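Local coordinates for 4-alpha-glucanotransferase (Aquifex aeolicus, PDB 1TZ7), which belongs to the amylomaltase (disproportionating enzyme) family of glucanotransferases and is built round an eight-stranded parallel beta/alpha barrel, at residues Tyr150-Arg153 with Asp154-Tyr158; Phe245-Asp248 with Gly249-Pro253. All coordinates share one frame; numbering follows the deposited sequence.

Contact 1: residues Tyr150-Arg153 with Asp154-Tyr158; sequences YWLR and DYALY
Trp151 and Tyr155, one helical turn apart on helix 149-165, project from the helix in the same direction. Their apolar contact runs from the indole edge: CE3 of Trp151 is 3.8 Å from CB of Tyr155, near the indole plane, and CZ3 of Trp151 lies 4.0 Å from CD2 of Tyr155. With CG of Tyr155 anti to its backbone N (chi1 176°), the phenol leans off beside the indole, while CD1 of Leu152 reaches 4.4 Å from the methyl CB of Ala156. Small Ala156 lets helix 192-218 come close, and Leu152 packs against Phe144 and Leu145 of helix 138-147.

The backbone bonds are the usual i to i+4 set. Tyr155 N donates to Trp151 O (3.0 Å), Ala156 N donates to Leu152 O (2.9 Å), and the bond from Leu157 N to Arg153 O is weak.

Polar ends find partners elsewhere in the fold: Asp154 OD2 forms a salt bridge with Arg179, and Tyr150 OH is hydrogen-bonded to His295. The chemistry thus gives this turn two roles, with Trp151, Leu152, Ala156 and Leu157 forming buried apolar surface and the partly exposed Tyr150 and Asp154 supplying polar ties to neighbouring segments.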
loop_
_atom_site.group_PDB
_atom_site.type_symbol
_atom_site.label_atom_id
_atom_site.label_comp_id
_atom_site.label_asym_id
_atom_site.label_seq_id
_atom_site.Cartn_x
_atom_site.Cartn_y
_atom_site.Cartn_z
ATOM N N TYR A 150 -2.188 -1.950 21.325
ATOM C CA TYR A 150 -2.474 -3.260 20.746
ATOM C C TYR A 150 -1.353 -3.763 19.786
ATOM O O TYR A 150 -1.222 -4.967 19.567
ATOM C CB TYR A 150 -3.846 -3.245 20.013
ATOM C CG TYR A 150 -4.014 -2.101 19.028
ATOM C CD1 TYR A 150 -3.850 -2.305 17.668
ATOM C CD2 TYR A 150 -4.341 -0.811 19.465
ATOM C CE1 TYR A 150 -4.001 -1.264 16.758
ATOM C CE2 TYR A 150 -4.491 0.238 18.562
ATOM C CZ TYR A 150 -4.318 0.004 17.212
ATOM O OH TYR A 150 -4.463 1.039 16.303
ATOM N N TRP A 151 -0.556 -2.838 19.226
ATOM C CA TRP A 151 0.534 -3.226 18.295
ATOM C C TRP A 151 1.918 -2.632 18.652
ATOM O O TRP A 151 2.946 -3.243 18.362
ATOM C CB TRP A 151 0.171 -2.855 16.852
ATOM C CG TRP A 151 0.174 -1.378 16.581
ATOM C CD1 TRP A 151 -0.876 -0.522 16.713
ATOM C CD2 TRP A 151 1.277 -0.585 16.124
ATOM N NE1 TRP A 151 -0.499 0.754 16.372
ATOM C CE2 TRP A 151 0.820 0.743 16.005
ATOM C CE3 TRP A 151 2.609 -0.860 15.804
ATOM C CZ2 TRP A 151 1.643 1.786 15.583
ATOM C CZ3 TRP A 151 3.427 0.183 15.384
ATOM C CH2 TRP A 151 2.939 1.483 15.278
ATOM N N LEU A 152 1.935 -1.450 19.268
ATOM C CA LEU A 152 3.163 -0.644 19.335
ATOM C C LEU A 152 4.125 -1.116 20.431
ATOM O O LEU A 152 5.332 -1.041 20.264
ATOM C CB LEU A 152 2.827 0.831 19.536
ATOM C CG LEU A 152 4.028 1.786 19.636
ATOM C CD1 LEU A 152 4.962 1.648 18.433
ATOM C CD2 LEU A 152 3.549 3.218 19.777
ATOM N N ARG A 153 3.582 -1.596 21.550
ATOM C CA ARG A 153 4.409 -2.205 22.598
ATOM C C ARG A 153 5.211 -3.358 22.021
ATOM O O ARG A 153 6.399 -3.505 22.300
ATOM C CB ARG A 153 3.537 -2.710 23.757
ATOM C CG ARG A 153 2.947 -1.606 24.622
ATOM C CD ARG A 153 1.617 -1.980 25.292
ATOM N NE ARG A 153 1.530 -1.485 26.668
ATOM C CZ ARG A 153 1.329 -0.205 27.003
ATOM N NH1 ARG A 153 1.266 0.143 28.283
ATOM N NH2 ARG A 153 1.192 0.726 26.063
ATOM N N ASP A 154 4.551 -4.173 21.205
ATOM C CA ASP A 154 5.172 -5.339 20.612
ATOM C C ASP A 154 6.160 -4.947 19.518
ATOM O O ASP A 154 7.200 -5.567 19.375
ATOM C CB ASP A 154 4.106 -6.272 20.040
ATOM C CG ASP A 154 3.347 -7.014 21.117
ATOM O OD1 ASP A 154 2.103 -7.057 21.052
ATOM O OD2 ASP A 154 3.908 -7.581 22.065
ATOM N N TYR A 155 5.827 -3.913 18.744
ATOM C CA TYR A 155 6.650 -3.531 17.603
ATOM C C TYR A 155 7.942 -2.874 18.059
ATOM O O TYR A 155 9.013 -3.214 17.585
ATOM C CB TYR A 155 5.906 -2.592 16.663
ATOM C CG TYR A 155 6.777 -2.107 15.521
ATOM C CD1 TYR A 155 7.145 -2.965 14.490
ATOM C CD2 TYR A 155 7.254 -0.800 15.488
ATOM C CE1 TYR A 155 7.953 -2.534 13.446
ATOM C CE2 TYR A 155 8.063 -0.357 14.448
ATOM C CZ TYR A 155 8.409 -1.229 13.429
ATOM O OH TYR A 155 9.212 -0.792 12.396
ATOM N N ALA A 156 7.829 -1.928 18.981
ATOM C CA ALA A 156 8.992 -1.196 19.479
ATOM C C ALA A 156 9.966 -2.128 20.220
ATOM O O ALA A 156 11.182 -1.934 20.172
ATOM C CB ALA A 156 8.552 -0.078 20.381
ATOM N N LEU A 157 9.423 -3.132 20.903
ATOM C CA LEU A 157 10.246 -4.132 21.577
ATOM C C LEU A 157 10.879 -5.079 20.557
ATOM O O LEU A 157 12.026 -5.472 20.694
ATOM C CB LEU A 157 9.405 -4.926 22.578
ATOM C CG LEU A 157 10.155 -5.965 23.417
ATOM C CD1 LEU A 157 11.231 -5.303 24.264
ATOM C CD2 LEU A 157 9.184 -6.742 24.293
ATOM N N TYR A 158 10.111 -5.433 19.539
ATOM C CA TYR A 158 10.604 -6.253 18.433
ATOM C C TYR A 158 11.817 -5.592 17.773
ATOM O O TYR A 158 12.807 -6.252 17.485
ATOM C CB TYR A 158 9.470 -6.464 17.416
ATOM C CG TYR A 158 9.881 -6.968 16.045
ATOM C CD1 TYR A 158 9.923 -8.331 15.767
ATOM C CD2 TYR A 158 10.183 -6.079 15.019
ATOM C CE1 TYR A 158 10.278 -8.798 14.503
ATOM C CE2 TYR A 158 10.539 -6.536 13.748
ATOM C CZ TYR A 158 10.584 -7.891 13.498
ATOM O OH TYR A 158 10.935 -8.345 12.243
#

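Contact 2: residues Phe245-Asp248 with Gly249-Pro253; sequences FKLD and GDLKP
Asp248 and Lys252 are joined by a backbone bond at the base of a type I turn, Asp248 to Leu251, with a G1 bulge, as in a tight beta hairpin; it is set in the loop before strand 255-259, and the two side chains run alongside each other. Asp248 N donates to Lys252 O (3.0 Å), and Leu251 N returns a bond to Asp248 O (3.1 Å). Leu251 holds the left-handed bulge position (phi 67°), where glycine is commoner.

An aspartate suits the first place of the turn because its carboxylate can reach the amides that follow. Here CG sits between the backbone N and the carbonyl carbon (chi1 62°), which swings OD2 over the turn. There it accepts a weak bond from Asp250 N (2.9 Å), forming an Asx turn, and another from Lys252 N (3.1 Å), which meets it from above the carboxylate plane. The Lys252 amide, with the weak bond from Asp250 N, helps to fix the rotation of the carboxylate. The Lys252 chain is extended, but its ammonium does not meet the Asp248 carboxylate. Asp250 brings a like charge nearby, its OD2 4.5 Å from OD2 of Asp248; such a neighbour could raise the pKa of either carboxylate, though Asp250 OD1 also has a long, weak ion pair with Arg178.

Leu247, branched at CG, lies along the returning chain. CG is anti to the carbonyl carbon (chi1 -43°), and the two methyls part: CD1 lies 4.2 Å from Leu251 CB and CD2 3.7 Å from Pro253 CA. Pro253, having no amide hydrogen, brings the chain back without donating a bond. Leu247 CA makes a C-H...O contact of 3.3 Å with Lys252 O, the oxygen that also takes the Asp248 N-H.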
loop_
_atom_site.group_PDB
_atom_site.type_symbol
_atom_site.label_atom_id
_atom_site.label_comp_id
_atom_site.label_asym_id
_atom_site.label_seq_id
_atom_site.Cartn_x
_atom_site.Cartn_y
_atom_site.Cartn_z
ATOM N N PHE A 245 -0.803 -18.383 11.899
ATOM C CA PHE A 245 -0.145 -18.816 10.663
ATOM C C PHE A 245 0.155 -20.309 10.708
ATOM O O PHE A 245 0.162 -20.916 11.781
ATOM C CB PHE A 245 1.148 -18.029 10.453
ATOM C CG PHE A 245 0.952 -16.556 10.447
ATOM C CD1 PHE A 245 0.914 -15.843 11.637
ATOM C CD2 PHE A 245 0.785 -15.868 9.252
ATOM C CE1 PHE A 245 0.720 -14.467 11.636
ATOM C CE2 PHE A 245 0.592 -14.493 9.247
ATOM C CZ PHE A 245 0.560 -13.794 10.441
ATOM N N LYS A 246 0.400 -20.902 9.540
ATOM C CA LYS A 246 0.668 -22.335 9.456
ATOM C C LYS A 246 2.147 -22.603 9.668
ATOM O O LYS A 246 2.920 -22.661 8.720
ATOM C CB LYS A 246 0.203 -22.895 8.109
ATOM C CG LYS A 246 -1.322 -22.965 7.969
ATOM C CD LYS A 246 -1.751 -23.870 6.824
ATOM C CE LYS A 246 -3.261 -24.081 6.823
ATOM N NZ LYS A 246 -3.739 -24.717 5.570
ATOM N N LEU A 247 2.530 -22.754 10.935
ATOM C CA LEU A 247 3.909 -23.040 11.305
ATOM C C LEU A 247 3.993 -24.392 12.002
ATOM O O LEU A 247 2.995 -24.902 12.508
ATOM C CB LEU A 247 4.450 -21.947 12.236
ATOM C CG LEU A 247 4.110 -20.496 11.871
ATOM C CD1 LEU A 247 4.656 -19.538 12.931
ATOM C CD2 LEU A 247 4.651 -20.136 10.492
ATOM N N ASP A 248 5.192 -24.966 12.030
ATOM C CA ASP A 248 5.421 -26.236 12.710
ATOM C C ASP A 248 5.833 -25.995 14.174
ATOM O O ASP A 248 5.666 -24.894 14.697
ATOM C CB ASP A 248 6.496 -27.057 11.967
ATOM C CG ASP A 248 7.850 -26.366 11.939
ATOM O OD1 ASP A 248 8.696 -26.751 11.103
ATOM O OD2 ASP A 248 8.157 -25.434 12.706
ATOM N N GLY A 249 6.366 -27.030 14.821
ATOM C CA GLY A 249 6.739 -26.950 16.225
ATOM C C GLY A 249 7.808 -25.898 16.516
ATOM O O GLY A 249 7.824 -25.310 17.599
ATOM N N ASP A 250 8.699 -25.666 15.548
ATOM C CA ASP A 250 9.799 -24.703 15.718
ATOM C C ASP A 250 9.422 -23.290 15.213
ATOM O O ASP A 250 10.274 -22.401 15.151
ATOM C CB ASP A 250 11.054 -25.197 14.985
ATOM C CG ASP A 250 11.481 -26.588 15.429
ATOM O OD1 ASP A 250 11.717 -26.783 16.641
ATOM O OD2 ASP A 250 11.606 -27.546 14.637
ATOM N N LEU A 251 8.147 -23.104 14.856
ATOM C CA LEU A 251 7.645 -21.809 14.346
ATOM C C LEU A 251 8.248 -21.431 12.975
ATOM O O LEU A 251 8.218 -20.261 12.574
ATOM C CB LEU A 251 7.901 -20.682 15.364
ATOM C CG LEU A 251 7.413 -20.934 16.802
ATOM C CD1 LEU A 251 7.712 -19.733 17.679
ATOM C CD2 LEU A 251 5.922 -21.258 16.829
ATOM N N LYS A 252 8.784 -22.420 12.266
ATOM C CA LYS A 252 9.121 -22.260 10.852
ATOM C C LYS A 252 7.885 -22.551 9.997
ATOM O O LYS A 252 7.067 -23.392 10.357
ATOM C CB LYS A 252 10.263 -23.205 10.459
ATOM C CG LYS A 252 11.652 -22.618 10.666
ATOM C CD LYS A 252 12.737 -23.544 10.111
ATOM C CE LYS A 252 14.115 -23.163 10.626
ATOM N NZ LYS A 252 15.133 -24.208 10.326
ATOM N N PRO A 253 7.752 -21.858 8.864
ATOM C CA PRO A 253 6.587 -22.031 7.993
ATOM C C PRO A 253 6.418 -23.475 7.537
ATOM O O PRO A 253 7.371 -24.089 7.067
ATOM C CB PRO A 253 6.899 -21.116 6.797
ATOM C CG PRO A 253 7.897 -20.141 7.310
ATOM C CD PRO A 253 8.700 -20.866 8.329
#

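Contact 1 comes first along the chain and contact 2 follows, with no overlap. Their centres lie about 21 Å apart and their nearest atoms about 11 Å, so they do not touch. They differ in setting: contact 1 is a buried turn of helix 149-165, packed against helices 138-147, 181-190 and 192-218, whereas contact 2 is a surface turn between helix 236-240 and strand 255-259, the latter part of the four-stranded antiparallel sheet. Contact 1 falls between barrel strands 60-62 and 222-227, contact 2 between 222-227 and 302-305, so both sit in segments inserted between successive strands, one helical and one loop-built.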